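Local coordinates for phage terminase large subunit (Thermus phage P7426, PDB 7KS4), which probably drives viral DNA into empty capsids by ATP hydrolysis through its N-terminal ATPase domain, the part modelled here, and cuts the genome with a C-terminal nuclease domain, at residues Y115-P118 and G123-R126; E100-R105 and L111-D116; W236-R241 and L247-E252; A29-T34 and S49-V54; G201-K204 and N209-I212. All blocks are in the same frame, centred on the assembly; numbering follows the deposited sequence.

Contact 1: Y115-P118 and G123-R126. With SO4 (sulfate ion), chain E.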
# COMPACT_ATOMS: atom_id res chain seq x y z
N TYR A 115 -16.27 20.46 0.25
CA TYR A 115 -17.04 21.69 0.41
C TYR A 115 -18.30 21.43 1.23
O TYR A 115 -18.67 20.29 1.51
CB TYR A 115 -17.40 22.27 -0.97
CG TYR A 115 -16.19 22.79 -1.70
CD1 TYR A 115 -15.90 24.14 -1.73
CD2 TYR A 115 -15.31 21.91 -2.34
CE1 TYR A 115 -14.78 24.62 -2.38
CE2 TYR A 115 -14.20 22.38 -3.00
CZ TYR A 115 -13.93 23.74 -3.01
OH TYR A 115 -12.82 24.22 -3.67
N ASP A 116 -18.96 22.53 1.60
CA ASP A 116 -20.17 22.49 2.42
C ASP A 116 -21.43 22.36 1.58
O ASP A 116 -22.54 22.42 2.13
CB ASP A 116 -20.25 23.75 3.29
CG ASP A 116 -20.59 25.01 2.49
OD1 ASP A 116 -20.36 25.05 1.26
OD2 ASP A 116 -21.09 25.97 3.11
N ARG A 117 -21.29 22.19 0.28
CA ARG A 117 -22.39 22.10 -0.67
C ARG A 117 -21.77 21.68 -2.00
O ARG A 117 -20.54 21.63 -2.11
CB ARG A 117 -23.12 23.43 -0.79
CG ARG A 117 -22.36 24.48 -1.59
CD ARG A 117 -22.91 25.88 -1.33
NE ARG A 117 -22.57 26.35 0.00
CZ ARG A 117 -23.00 27.49 0.53
NH1 ARG A 117 -23.80 28.29 -0.17
NH2 ARG A 117 -22.63 27.84 1.75
N PRO A 118 -22.57 21.36 -3.02
CA PRO A 118 -21.97 20.99 -4.30
C PRO A 118 -21.10 22.11 -4.85
O PRO A 118 -21.42 23.30 -4.71
CB PRO A 118 -23.19 20.72 -5.19
CG PRO A 118 -24.27 20.34 -4.23
CD PRO A 118 -24.03 21.18 -3.01
N GLY A 123 -21.79 30.16 -3.46
CA GLY A 123 -21.43 30.26 -2.06
C GLY A 123 -20.66 29.09 -1.50
O GLY A 123 -20.43 29.05 -0.29
N ALA A 124 -20.24 28.15 -2.35
CA ALA A 124 -19.59 26.94 -1.86
C ALA A 124 -18.37 27.30 -1.02
O ALA A 124 -17.50 28.07 -1.45
CB ALA A 124 -19.19 26.05 -3.03
N LYS A 125 -18.32 26.76 0.20
CA LYS A 125 -17.24 27.00 1.14
C LYS A 125 -16.46 25.71 1.33
O LYS A 125 -17.05 24.64 1.50
CB LYS A 125 -17.78 27.49 2.49
CG LYS A 125 -18.02 29.00 2.59
CD LYS A 125 -18.57 29.38 3.97
CE LYS A 125 -19.16 30.78 3.99
NZ LYS A 125 -20.34 30.90 3.10
N ARG A 126 -15.14 25.82 1.28
CA ARG A 126 -14.26 24.67 1.49
C ARG A 126 -14.19 24.35 2.98
O ARG A 126 -13.93 25.24 3.80
CB ARG A 126 -12.88 24.99 0.91
CG ARG A 126 -11.87 23.87 0.93
CD ARG A 126 -10.55 24.34 0.31
NE ARG A 126 -10.64 24.58 -1.14
CZ ARG A 126 -9.64 25.01 -1.91
NH1 ARG A 126 -8.45 25.27 -1.38
NH2 ARG A 126 -9.84 25.19 -3.21
S SO4 E . -24.39 31.19 2.29
O1 SO4 E . -25.08 31.05 1.01
O2 SO4 E . -24.57 32.56 2.78
O3 SO4 E . -22.97 30.93 2.12
O4 SO4 E . -24.95 30.25 3.25

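Contact 2: E100-R105 and L111-D116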
# COMPACT_ATOMS: atom_id res chain seq x y z
N GLU A 100 -13.67 18.63 -5.13
CA GLU A 100 -12.94 19.17 -6.27
C GLU A 100 -11.49 18.75 -6.12
O GLU A 100 -10.91 18.93 -5.04
CB GLU A 100 -13.06 20.69 -6.34
CG GLU A 100 -12.33 21.31 -7.52
CD GLU A 100 -12.59 22.80 -7.61
OE1 GLU A 100 -11.98 23.56 -6.82
OE2 GLU A 100 -13.41 23.21 -8.46
N VAL A 101 -10.92 18.18 -7.17
CA VAL A 101 -9.58 17.60 -7.13
C VAL A 101 -8.58 18.61 -7.67
O VAL A 101 -8.82 19.26 -8.69
CB VAL A 101 -9.52 16.29 -7.94
CG1 VAL A 101 -8.11 15.70 -7.90
CG2 VAL A 101 -10.56 15.30 -7.43
N GLN A 102 -7.44 18.73 -6.99
CA GLN A 102 -6.35 19.59 -7.42
C GLN A 102 -5.08 18.75 -7.45
O GLN A 102 -4.78 18.04 -6.49
CB GLN A 102 -6.18 20.79 -6.48
CG GLN A 102 -5.21 21.85 -6.98
CD GLN A 102 -4.93 22.90 -5.93
OE1 GLN A 102 -5.59 22.96 -4.89
NE2 GLN A 102 -3.94 23.74 -6.20
N LEU A 103 -4.35 18.82 -8.56
CA LEU A 103 -3.21 17.95 -8.82
C LEU A 103 -1.97 18.78 -9.11
O LEU A 103 -2.04 19.78 -9.84
CB LEU A 103 -3.50 17.01 -9.99
CG LEU A 103 -2.35 16.12 -10.47
CD1 LEU A 103 -1.80 15.26 -9.33
CD2 LEU A 103 -2.84 15.25 -11.60
N GLN A 104 -0.85 18.35 -8.56
CA GLN A 104 0.47 18.90 -8.87
C GLN A 104 1.33 17.70 -9.25
O GLN A 104 1.99 17.11 -8.39
CB GLN A 104 1.03 19.68 -7.69
CG GLN A 104 0.14 20.82 -7.25
CD GLN A 104 0.56 21.41 -5.92
OE1 GLN A 104 1.55 20.97 -5.33
NE2 GLN A 104 -0.18 22.41 -5.45
N ARG A 105 1.29 17.32 -10.53
CA ARG A 105 1.95 16.10 -10.96
C ARG A 105 3.45 16.16 -10.69
O ARG A 105 4.05 15.17 -10.26
CB ARG A 105 1.69 15.83 -12.45
CG ARG A 105 0.38 15.11 -12.72
CD ARG A 105 0.27 14.64 -14.17
NE ARG A 105 -1.13 14.47 -14.58
CZ ARG A 105 -1.87 13.38 -14.36
NH1 ARG A 105 -1.35 12.33 -13.74
NH2 ARG A 105 -3.13 13.34 -14.78
N LEU A 111 -4.69 16.71 -4.03
CA LEU A 111 -5.57 17.32 -3.04
C LEU A 111 -7.02 17.04 -3.41
O LEU A 111 -7.42 17.21 -4.57
CB LEU A 111 -5.34 18.83 -2.97
CG LEU A 111 -3.92 19.28 -2.61
CD1 LEU A 111 -3.83 20.79 -2.64
CD2 LEU A 111 -3.52 18.75 -1.25
N VAL A 112 -7.82 16.64 -2.43
CA VAL A 112 -9.26 16.49 -2.60
C VAL A 112 -9.91 17.50 -1.67
O VAL A 112 -9.98 17.30 -0.45
CB VAL A 112 -9.74 15.07 -2.32
CG1 VAL A 112 -11.23 14.97 -2.57
CG2 VAL A 112 -8.99 14.06 -3.18
N HIS A 113 -10.41 18.60 -2.24
CA HIS A 113 -11.07 19.63 -1.45
C HIS A 113 -12.53 19.24 -1.22
O HIS A 113 -13.23 18.87 -2.16
CB HIS A 113 -10.99 20.98 -2.16
CG HIS A 113 -9.59 21.44 -2.44
ND1 HIS A 113 -8.70 21.77 -1.44
CD2 HIS A 113 -8.94 21.63 -3.61
CE1 HIS A 113 -7.56 22.14 -1.98
NE2 HIS A 113 -7.67 22.06 -3.30
N HIS A 114 -12.97 19.33 0.03
CA HIS A 114 -14.34 19.01 0.42
C HIS A 114 -15.07 20.29 0.79
O HIS A 114 -14.55 21.10 1.57
CB HIS A 114 -14.36 18.04 1.61
CG HIS A 114 -13.87 16.67 1.27
ND1 HIS A 114 -14.71 15.65 0.91
CD2 HIS A 114 -12.62 16.17 1.22
CE1 HIS A 114 -14.00 14.56 0.66
NE2 HIS A 114 -12.73 14.85 0.84
N TYR A 115 -16.27 20.46 0.25
CA TYR A 115 -17.04 21.69 0.41
C TYR A 115 -18.30 21.43 1.23
O TYR A 115 -18.67 20.29 1.51
CB TYR A 115 -17.40 22.27 -0.97
CG TYR A 115 -16.19 22.79 -1.70
CD1 TYR A 115 -15.90 24.14 -1.73
CD2 TYR A 115 -15.31 21.91 -2.34
CE1 TYR A 115 -14.78 24.62 -2.38
CE2 TYR A 115 -14.20 22.38 -3.00
CZ TYR A 115 -13.93 23.74 -3.01
OH TYR A 115 -12.82 24.22 -3.67
N ASP A 116 -18.96 22.53 1.60
CA ASP A 116 -20.17 22.49 2.42
C ASP A 116 -21.43 22.36 1.58
O ASP A 116 -22.54 22.42 2.13
CB ASP A 116 -20.25 23.75 3.29
CG ASP A 116 -20.59 25.01 2.49
OD1 ASP A 116 -20.36 25.05 1.26
OD2 ASP A 116 -21.09 25.97 3.11

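Contact 3: W236-R241 and L247-E252. With SO4 (sulfate ion), chain H.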
# COMPACT_ATOMS: atom_id res chain seq x y z
N TRP A 236 4.42 -21.33 -16.46
CA TRP A 236 5.30 -20.34 -17.08
C TRP A 236 6.33 -19.83 -16.08
O TRP A 236 7.52 -19.74 -16.40
CB TRP A 236 4.48 -19.19 -17.66
CG TRP A 236 5.35 -18.11 -18.24
CD1 TRP A 236 5.97 -18.13 -19.46
CD2 TRP A 236 5.71 -16.87 -17.62
NE1 TRP A 236 6.69 -16.97 -19.64
CE2 TRP A 236 6.55 -16.18 -18.52
CE3 TRP A 236 5.40 -16.27 -16.40
CZ2 TRP A 236 7.07 -14.93 -18.24
CZ3 TRP A 236 5.93 -15.03 -16.11
CH2 TRP A 236 6.75 -14.36 -17.04
N TYR A 237 5.90 -19.50 -14.85
CA TYR A 237 6.85 -19.09 -13.82
C TYR A 237 7.93 -20.15 -13.61
O TYR A 237 9.12 -19.83 -13.54
CB TYR A 237 6.14 -18.83 -12.49
CG TYR A 237 5.19 -17.66 -12.47
CD1 TYR A 237 5.58 -16.42 -12.94
CD2 TYR A 237 3.91 -17.80 -11.96
CE1 TYR A 237 4.70 -15.35 -12.92
CE2 TYR A 237 3.03 -16.74 -11.94
CZ TYR A 237 3.43 -15.52 -12.41
OH TYR A 237 2.55 -14.46 -12.38
N MET A 238 7.51 -21.40 -13.47
CA MET A 238 8.47 -22.47 -13.20
C MET A 238 9.46 -22.61 -14.36
O MET A 238 10.65 -22.85 -14.14
CB MET A 238 7.73 -23.79 -12.95
CG MET A 238 6.89 -23.80 -11.67
SD MET A 238 7.89 -23.43 -10.20
CE MET A 238 6.69 -23.48 -8.88
N GLU A 239 8.98 -22.45 -15.59
CA GLU A 239 9.85 -22.66 -16.75
C GLU A 239 10.82 -21.51 -16.95
O GLU A 239 11.81 -21.67 -17.68
CB GLU A 239 8.98 -22.90 -17.99
CG GLU A 239 8.23 -24.22 -17.91
CD GLU A 239 7.43 -24.55 -19.17
OE1 GLU A 239 7.65 -23.90 -20.22
OE2 GLU A 239 6.59 -25.47 -19.09
N ARG A 240 10.59 -20.36 -16.31
CA ARG A 240 11.58 -19.28 -16.33
C ARG A 240 12.83 -19.62 -15.53
O ARG A 240 13.85 -18.96 -15.70
CB ARG A 240 11.00 -17.99 -15.75
CG ARG A 240 9.87 -17.40 -16.53
CD ARG A 240 9.63 -15.96 -16.11
NE ARG A 240 10.70 -15.06 -16.56
CZ ARG A 240 10.63 -13.73 -16.54
NH1 ARG A 240 9.54 -13.12 -16.10
NH2 ARG A 240 11.66 -13.00 -16.96
N ARG A 241 12.77 -20.61 -14.64
CA ARG A 241 13.95 -20.94 -13.86
C ARG A 241 15.12 -21.38 -14.73
O ARG A 241 16.25 -21.44 -14.22
CB ARG A 241 13.61 -22.03 -12.84
CG ARG A 241 12.60 -21.56 -11.79
CD ARG A 241 12.25 -22.67 -10.83
NE ARG A 241 11.54 -23.77 -11.48
CZ ARG A 241 11.21 -24.91 -10.89
NH1 ARG A 241 11.52 -25.12 -9.62
NH2 ARG A 241 10.56 -25.85 -11.56
N LEU A 247 17.62 -17.66 -6.61
CA LEU A 247 17.22 -16.74 -5.54
C LEU A 247 16.21 -15.72 -6.06
O LEU A 247 15.21 -15.43 -5.39
CB LEU A 247 18.43 -16.02 -4.94
CG LEU A 247 18.10 -15.13 -3.73
CD1 LEU A 247 19.26 -15.10 -2.75
CD2 LEU A 247 17.73 -13.69 -4.12
N GLU A 248 16.48 -15.13 -7.22
CA GLU A 248 15.54 -14.18 -7.80
C GLU A 248 14.17 -14.81 -7.98
O GLU A 248 13.14 -14.18 -7.70
CB GLU A 248 16.07 -13.65 -9.13
CG GLU A 248 15.15 -12.65 -9.82
CD GLU A 248 15.68 -12.21 -11.17
OE1 GLU A 248 16.92 -12.17 -11.34
OE2 GLU A 248 14.86 -11.89 -12.06
N PHE A 249 14.13 -16.06 -8.45
CA PHE A 249 12.85 -16.73 -8.67
C PHE A 249 12.11 -16.94 -7.35
O PHE A 249 10.92 -16.62 -7.24
CB PHE A 249 13.05 -18.07 -9.37
CG PHE A 249 11.82 -18.91 -9.41
CD1 PHE A 249 10.93 -18.82 -10.47
CD2 PHE A 249 11.52 -19.77 -8.36
CE1 PHE A 249 9.78 -19.58 -10.49
CE2 PHE A 249 10.37 -20.53 -8.38
CZ PHE A 249 9.50 -20.43 -9.44
N ARG A 250 12.80 -17.48 -6.35
CA ARG A 250 12.15 -17.75 -5.07
C ARG A 250 11.64 -16.47 -4.42
O ARG A 250 10.62 -16.50 -3.71
CB ARG A 250 13.12 -18.47 -4.13
CG ARG A 250 13.45 -19.90 -4.54
CD ARG A 250 14.38 -20.56 -3.53
NE ARG A 250 14.61 -21.97 -3.86
CZ ARG A 250 13.83 -22.98 -3.47
NH1 ARG A 250 12.77 -22.75 -2.72
NH2 ARG A 250 14.13 -24.22 -3.84
N GLN A 251 12.33 -15.34 -4.61
CA GLN A 251 11.90 -14.09 -3.99
C GLN A 251 10.80 -13.41 -4.79
O GLN A 251 9.76 -13.05 -4.24
CB GLN A 251 13.07 -13.13 -3.84
CG GLN A 251 14.02 -13.45 -2.73
CD GLN A 251 14.90 -12.26 -2.38
OE1 GLN A 251 15.07 -11.34 -3.19
NE2 GLN A 251 15.44 -12.26 -1.18
N GLU A 252 11.05 -13.17 -6.08
CA GLU A 252 10.15 -12.32 -6.85
C GLU A 252 8.84 -13.01 -7.16
O GLU A 252 7.79 -12.35 -7.22
CB GLU A 252 10.84 -11.87 -8.14
CG GLU A 252 12.14 -11.12 -7.93
CD GLU A 252 11.98 -9.90 -7.04
OE1 GLU A 252 12.86 -9.69 -6.17
OE2 GLU A 252 10.98 -9.17 -7.19
S SO4 H . 9.73 -9.33 -15.77
O1 SO4 H . 10.08 -9.94 -17.06
O2 SO4 H . 8.56 -8.48 -15.95
O3 SO4 H . 10.85 -8.53 -15.30
O4 SO4 H . 9.41 -10.37 -14.79

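Contact 4: A29-T34 and S49-V54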
# COMPACT_ATOMS: atom_id res chain seq x y z
N ALA A 29 -8.56 -9.85 1.23
CA ALA A 29 -8.10 -10.08 2.60
C ALA A 29 -7.43 -8.84 3.17
O ALA A 29 -7.66 -8.48 4.33
CB ALA A 29 -7.15 -11.28 2.65
N ILE A 30 -6.61 -8.17 2.37
CA ILE A 30 -5.97 -6.92 2.81
C ILE A 30 -7.03 -5.88 3.15
O ILE A 30 -6.94 -5.20 4.18
CB ILE A 30 -5.00 -6.41 1.73
CG1 ILE A 30 -3.82 -7.38 1.61
CG2 ILE A 30 -4.54 -4.97 2.04
CD1 ILE A 30 -2.85 -7.06 0.50
N HIS A 31 -8.03 -5.73 2.28
CA HIS A 31 -9.05 -4.70 2.50
C HIS A 31 -9.91 -5.01 3.72
O HIS A 31 -10.36 -4.09 4.41
CB HIS A 31 -9.94 -4.55 1.27
CG HIS A 31 -9.22 -4.07 0.05
ND1 HIS A 31 -8.39 -2.98 0.07
CD2 HIS A 31 -9.22 -4.53 -1.22
CE1 HIS A 31 -7.89 -2.78 -1.14
NE2 HIS A 31 -8.38 -3.71 -1.94
N ARG A 32 -10.19 -6.29 3.98
CA ARG A 32 -11.02 -6.64 5.13
C ARG A 32 -10.27 -6.49 6.45
O ARG A 32 -10.91 -6.37 7.50
CB ARG A 32 -11.54 -8.08 5.00
CG ARG A 32 -12.60 -8.25 3.93
CD ARG A 32 -13.29 -9.59 4.04
NE ARG A 32 -14.17 -9.85 2.90
CZ ARG A 32 -15.46 -9.52 2.84
NH1 ARG A 32 -16.06 -8.91 3.86
NH2 ARG A 32 -16.16 -9.80 1.75
N SER A 33 -8.94 -6.48 6.41
CA SER A 33 -8.16 -6.37 7.63
C SER A 33 -8.29 -4.98 8.23
O SER A 33 -8.13 -3.97 7.54
CB SER A 33 -6.69 -6.67 7.35
OG SER A 33 -5.90 -6.39 8.49
N THR A 34 -8.55 -4.92 9.54
CA THR A 34 -8.59 -3.67 10.28
C THR A 34 -7.28 -3.39 11.03
O THR A 34 -7.22 -2.44 11.82
CB THR A 34 -9.75 -3.69 11.27
OG1 THR A 34 -9.60 -4.81 12.16
CG2 THR A 34 -11.08 -3.80 10.53
N SER A 49 -0.12 -3.06 -6.05
CA SER A 49 -0.27 -1.65 -6.41
C SER A 49 -1.74 -1.25 -6.44
O SER A 49 -2.12 -0.18 -5.96
CB SER A 49 0.36 -1.36 -7.77
OG SER A 49 1.77 -1.24 -7.71
N GLU A 50 -2.57 -2.09 -7.07
CA GLU A 50 -3.98 -1.75 -7.22
C GLU A 50 -4.66 -1.66 -5.86
O GLU A 50 -5.41 -0.71 -5.59
CB GLU A 50 -4.68 -2.79 -8.10
CG GLU A 50 -6.00 -2.30 -8.66
CD GLU A 50 -5.82 -1.23 -9.71
OE1 GLU A 50 -4.67 -0.98 -10.12
OE2 GLU A 50 -6.84 -0.63 -10.13
N ALA A 51 -4.42 -2.66 -5.01
CA ALA A 51 -5.06 -2.68 -3.69
C ALA A 51 -4.64 -1.48 -2.86
O ALA A 51 -5.47 -0.86 -2.18
CB ALA A 51 -4.71 -3.98 -2.97
N ALA A 52 -3.36 -1.13 -2.90
CA ALA A 52 -2.91 0.04 -2.16
C ALA A 52 -3.58 1.31 -2.68
O ALA A 52 -3.95 2.19 -1.90
CB ALA A 52 -1.39 0.17 -2.23
N SER A 53 -3.71 1.43 -4.01
CA SER A 53 -4.32 2.63 -4.57
C SER A 53 -5.77 2.75 -4.13
O SER A 53 -6.24 3.85 -3.80
CB SER A 53 -4.20 2.63 -6.09
OG SER A 53 -5.15 1.75 -6.70
N VAL A 54 -6.50 1.63 -4.08
CA VAL A 54 -7.89 1.66 -3.64
C VAL A 54 -7.98 2.13 -2.19
O VAL A 54 -8.88 2.89 -1.83
CB VAL A 54 -8.53 0.27 -3.81
CG1 VAL A 54 -9.92 0.23 -3.17
CG2 VAL A 54 -8.62 -0.06 -5.30

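Contact 5: G201-K204 and N209-I212. With SO4 (sulfate ion), chain F.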
# COMPACT_ATOMS: atom_id res chain seq x y z
N GLY A 201 -0.56 -17.60 9.63
CA GLY A 201 -0.88 -18.67 8.72
C GLY A 201 -0.14 -19.97 8.95
O GLY A 201 -0.21 -20.87 8.11
N GLY A 202 0.58 -20.10 10.06
CA GLY A 202 1.24 -21.34 10.39
C GLY A 202 2.50 -21.59 9.57
O GLY A 202 2.95 -20.79 8.75
N LEU A 203 3.07 -22.77 9.83
CA LEU A 203 4.29 -23.18 9.15
C LEU A 203 4.12 -23.13 7.64
O LEU A 203 3.13 -23.63 7.10
CB LEU A 203 4.66 -24.60 9.60
CG LEU A 203 5.97 -25.23 9.11
CD1 LEU A 203 7.11 -24.23 9.02
CD2 LEU A 203 6.34 -26.38 10.04
N LYS A 204 5.07 -22.49 6.96
CA LYS A 204 5.05 -22.44 5.51
C LYS A 204 6.48 -22.38 4.99
O LYS A 204 7.31 -21.63 5.51
CB LYS A 204 4.24 -21.24 5.01
CG LYS A 204 2.79 -21.59 4.66
CD LYS A 204 2.05 -20.46 3.96
CE LYS A 204 2.75 -20.02 2.68
NZ LYS A 204 3.10 -21.18 1.81
N ASN A 209 10.91 -19.60 10.68
CA ASN A 209 10.26 -19.38 11.97
C ASN A 209 8.75 -19.23 11.87
O ASN A 209 8.10 -18.91 12.87
CB ASN A 209 10.84 -18.15 12.70
CG ASN A 209 12.26 -18.38 13.17
OD1 ASN A 209 13.09 -17.35 13.06
ND2 ASN A 209 12.60 -19.47 13.61
N SER A 210 8.15 -19.44 10.70
CA SER A 210 6.70 -19.54 10.63
C SER A 210 6.22 -20.77 11.39
O SER A 210 6.89 -21.81 11.42
CB SER A 210 6.23 -19.61 9.17
OG SER A 210 6.84 -20.68 8.47
N GLY A 211 5.06 -20.65 12.01
CA GLY A 211 4.52 -21.71 12.84
C GLY A 211 4.90 -21.62 14.31
O GLY A 211 4.11 -22.01 15.17
N ILE A 212 6.09 -21.12 14.60
CA ILE A 212 6.55 -20.97 15.98
C ILE A 212 6.70 -19.50 16.36
O ILE A 212 7.18 -19.20 17.46
CB ILE A 212 7.87 -21.72 16.22
CG1 ILE A 212 8.96 -21.25 15.25
CG2 ILE A 212 7.64 -23.22 16.09
CD1 ILE A 212 10.36 -21.69 15.65
S SO4 F . 15.38 -20.84 12.69
O1 SO4 F . 16.33 -20.27 11.74
O2 SO4 F . 14.10 -21.10 12.02
O3 SO4 F . 15.90 -22.10 13.22
O4 SO4 F . 15.17 -19.91 13.79
O HOH W 1 2.20 -18.68 11.90

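Contact 1: Y115-P118 and G123-R126
Asp116 ties Tyr115-Pro118 to Gly123-Arg126 with both its backbone and its carboxylate. Its N donates to Lys125 O over 2.8 Å, and the favour is returned through the side chain: Lys125 N reaches Asp116 OD1 at 2.9 Å, nearly straight at 171°. A chi1 of 73° places CG of Asp116 between its own N and carbonyl carbon and so presents OD1 to that N-H. The same oxygen accepts from Arg117 NE, which arrives from the opposite face of the carboxylate, so two donors grip it. Arg117 completes a side-on salt bridge: its NH2 donates to Asp116 OD2 at 2.8 Å, that oxygen lying in the plane of the guanidinium. Gly123 O lies over the face of that guanidinium, 3.1 Å from Arg117 CZ, at an angle too poor for hydrogen bonding. Beyond Asp116, Arg117 NH1 and NH2 both donate to a sulfate, probably from the crystallisation liquor, and NH1 also bonds Pro122 O; Lys125 NZ stands 2.8 Å from sulfate O3. The anion probably offsets the like charge of these two side chains. Arg126 NH2 donates to Tyr115 OH at 3.2 Å, while Arg126 CB makes an off-centre CH-pi contact with the tyrosine ring. The segments form the exposed end of the beta hairpin of strands 109-115 and 126-136, at the non-hydrogen-bonded antiparallel pair Tyr115-Arg126, with the backbone of Tyr115 also bonded to Ala98 just ahead of strand 99-104.

Contact 2: E100-R105 and L111-D116
The His113 imidazole takes Gln102 OE1 at its edge, 5° out of the ring plane, while Glu100 O lies oblique to the ring. These residues belong to an antiparallel beta hairpin, strands 99-104 and 109-115, at one margin of the sheet of the P-loop ATPase domain. The second flat group, the ring of Tyr115, is approached obliquely by Glu100 CB, 3.9 Å from Tyr115 CE2, and the Glu100 carboxylate is turned 80° against it. Two hydrogen-bonded pairs hold the backbones: Glu100 N to His113 O at 3.0 Å with His113 N to Glu100 O at 2.9 Å, then the reciprocal bonds of Gln102 and Leu111. Between them Val101 and Val112 form the non-hydrogen-bonded pair and turn to the other face, where both pack on Val89 of helix 75-92. Gln102 runs extended, with CG trans to its N (chi1 -170°), alongside Leu111 and pointing the same way, so that its amide reaches the imidazole. Thr129 OG1 of strand 126-136 bonds His113 ND1, so both ring nitrogens have a partner and the rotation of the ring is fixed. His113 NE2 donates to Gln102 OE1 over 2.8 Å, in the amide's carbonyl plane.

Contact 3: W236-R241 and L247-E252
Phe249 drives its ring from helix 246-252 against the end of helix 234-239, where Tyr237, Met238 and Arg241 receive it. With CG opposite its own N across the first torsion (chi1 170°), the ring is carried in among them. Arg241 CG lies over one face, 3.6 Å from the centroid, a CH-pi contact displaced a little toward the rim. At the edge, near the ring plane, Tyr237 O approaches Phe249 CE1 to 3.1 Å. Met238 comes in obliquely, SD 3.5 Å from Phe249 CZ, a Met-aromatic contact. Arg241 is steadied by Met238 of its own segment: NE donates to Met238 O at 3.0 Å, on a lone pair of that carbonyl, and the guanidinium face rests on Met238 SD. Trp227 of helix 226-229 also meets the phenylalanine ring.

The outer side is looser. The Arg241 guanidinium is too distant from the ring for more than a weak cation-pi attraction. Arg240 takes no part in the tight packing; its NH1 donates to a sulfate, probably from the crystallisation liquor, at 3.0 Å from O4. No hydrogen bond links the two segments.

The join therefore rests on aliphatic, sulfur and aromatic surfaces around one buried ring, with charge kept to its margin. This packing holds the two helices beside each other without any polar link, close to the nucleotide site: the Tyr237 side chain lies next to Gln45, which binds ADP.

Contact 4: A29-T34 and S49-V54
A chi1 of -64° swings the His31 imidazole off helix 25-32 toward Ala51 and Val54, and chi2 of -49° turns it so that the CE1 corner leads. That corner comes 3.3 Å from Ala51 O, which lies at the edge of the ring and near its plane. NE2 of His31 rests 3.8 Å from Ala51 CB, and Val54 CB is 4.1 Å from His31 CE1, oblique to the ring. Small side chains on helix 48-62 thus let a flat ring come in close, with the nearest CA atoms, those of His31 and Ala51, 7.6 Å apart.

Helix 48-62 is the one that follows the P-loop of this ATPase. At its start Ser49 belongs to the magnesium site, and its N bonds a phosphate oxygen of ADP. Further along, Ser53 OG donates to Glu50 O at 2.7 Å, and that carbonyl also accepts from Val54 N; Glu50 itself forms salt bridges with Arg84 and Lys88.

No hydrogen bond runs between the two segments. The polar atoms of His31 are satisfied by others, ND1 by Glu55 OE2 and NE2 by Tyr21 OH, so the buried ring is fixed in rotation from both nitrogens. The Glu55 carboxylate may favour a proton on ND1 and some positive character in the ring. Since Tyr21 lines the ADP pocket, His31 connects the flank of the P-loop helix with the residues around the nucleotide.

Contact 5: G201-K204 and N209-I212
The irregular surface loop joining helix 190-197 to strand 219-224 folds back on itself here, bringing Leu203 and Lys204 against Ser210 and Gly211 on the rim of the ATPase domain. Neither segment is helix or strand, and the hold mixes backbone contacts at Gly211 with those of the Ser210 side chain. The nearest CA atoms, those of Leu203 and Gly211, are only 4.0 Å apart, and Gly211 CA lies 3.5 Å from Leu203 N. Such closeness goes with the glycine, whose phi of 92° suits a residue without a side chain.

Ser210 is the buried member. With chi1 at 56° its hydroxyl is tucked back over its own backbone, where it meets the Lys204 amide on one segment while also bonding Ile207 O in the loop between them. Two bonds therefore pin OG. Ser210 CB packs on Gly202 O at 3.5 Å, an oxygen that also accepts from Trp199 NE1; the Trp199 side chain touches both Ser210 and Lys204. Leu203, with CD1 3.4 Å from Ser210 O, lays a methyl beside that carbonyl.

A water joins the segments loosely: it accepts from Gly202 N at 2.8 Å and only weakly from Gly211 N. The one direct hydrogen bond across the contact is from Lys204 N to Ser210 OG, 2.9 Å long with an angle of 161° at the hydrogen.

Along the chain the order is contact 4, contacts 2 and 1, contact 5, then contact 3. Contacts 1 and 2 share Tyr115 and Asp116 and touch, their centres about 12 Å apart: the hairpin 99-104/109-115 edges the mixed sheet, and the loop of contact 1 leads from it into strand 126-136. Contact 4 lies near the centre of the chain, beside the nucleotide, its own centre about 23 Å from those of contacts 2 and 5. Contacts 3 and 5, about 23 Å apart between centres, sit on the opposite side from contacts 1 and 2. The single ATPase domain thus has its nucleotide-binding helix in the middle, with the hairpin and the last helices of the modelled chain at its extremities.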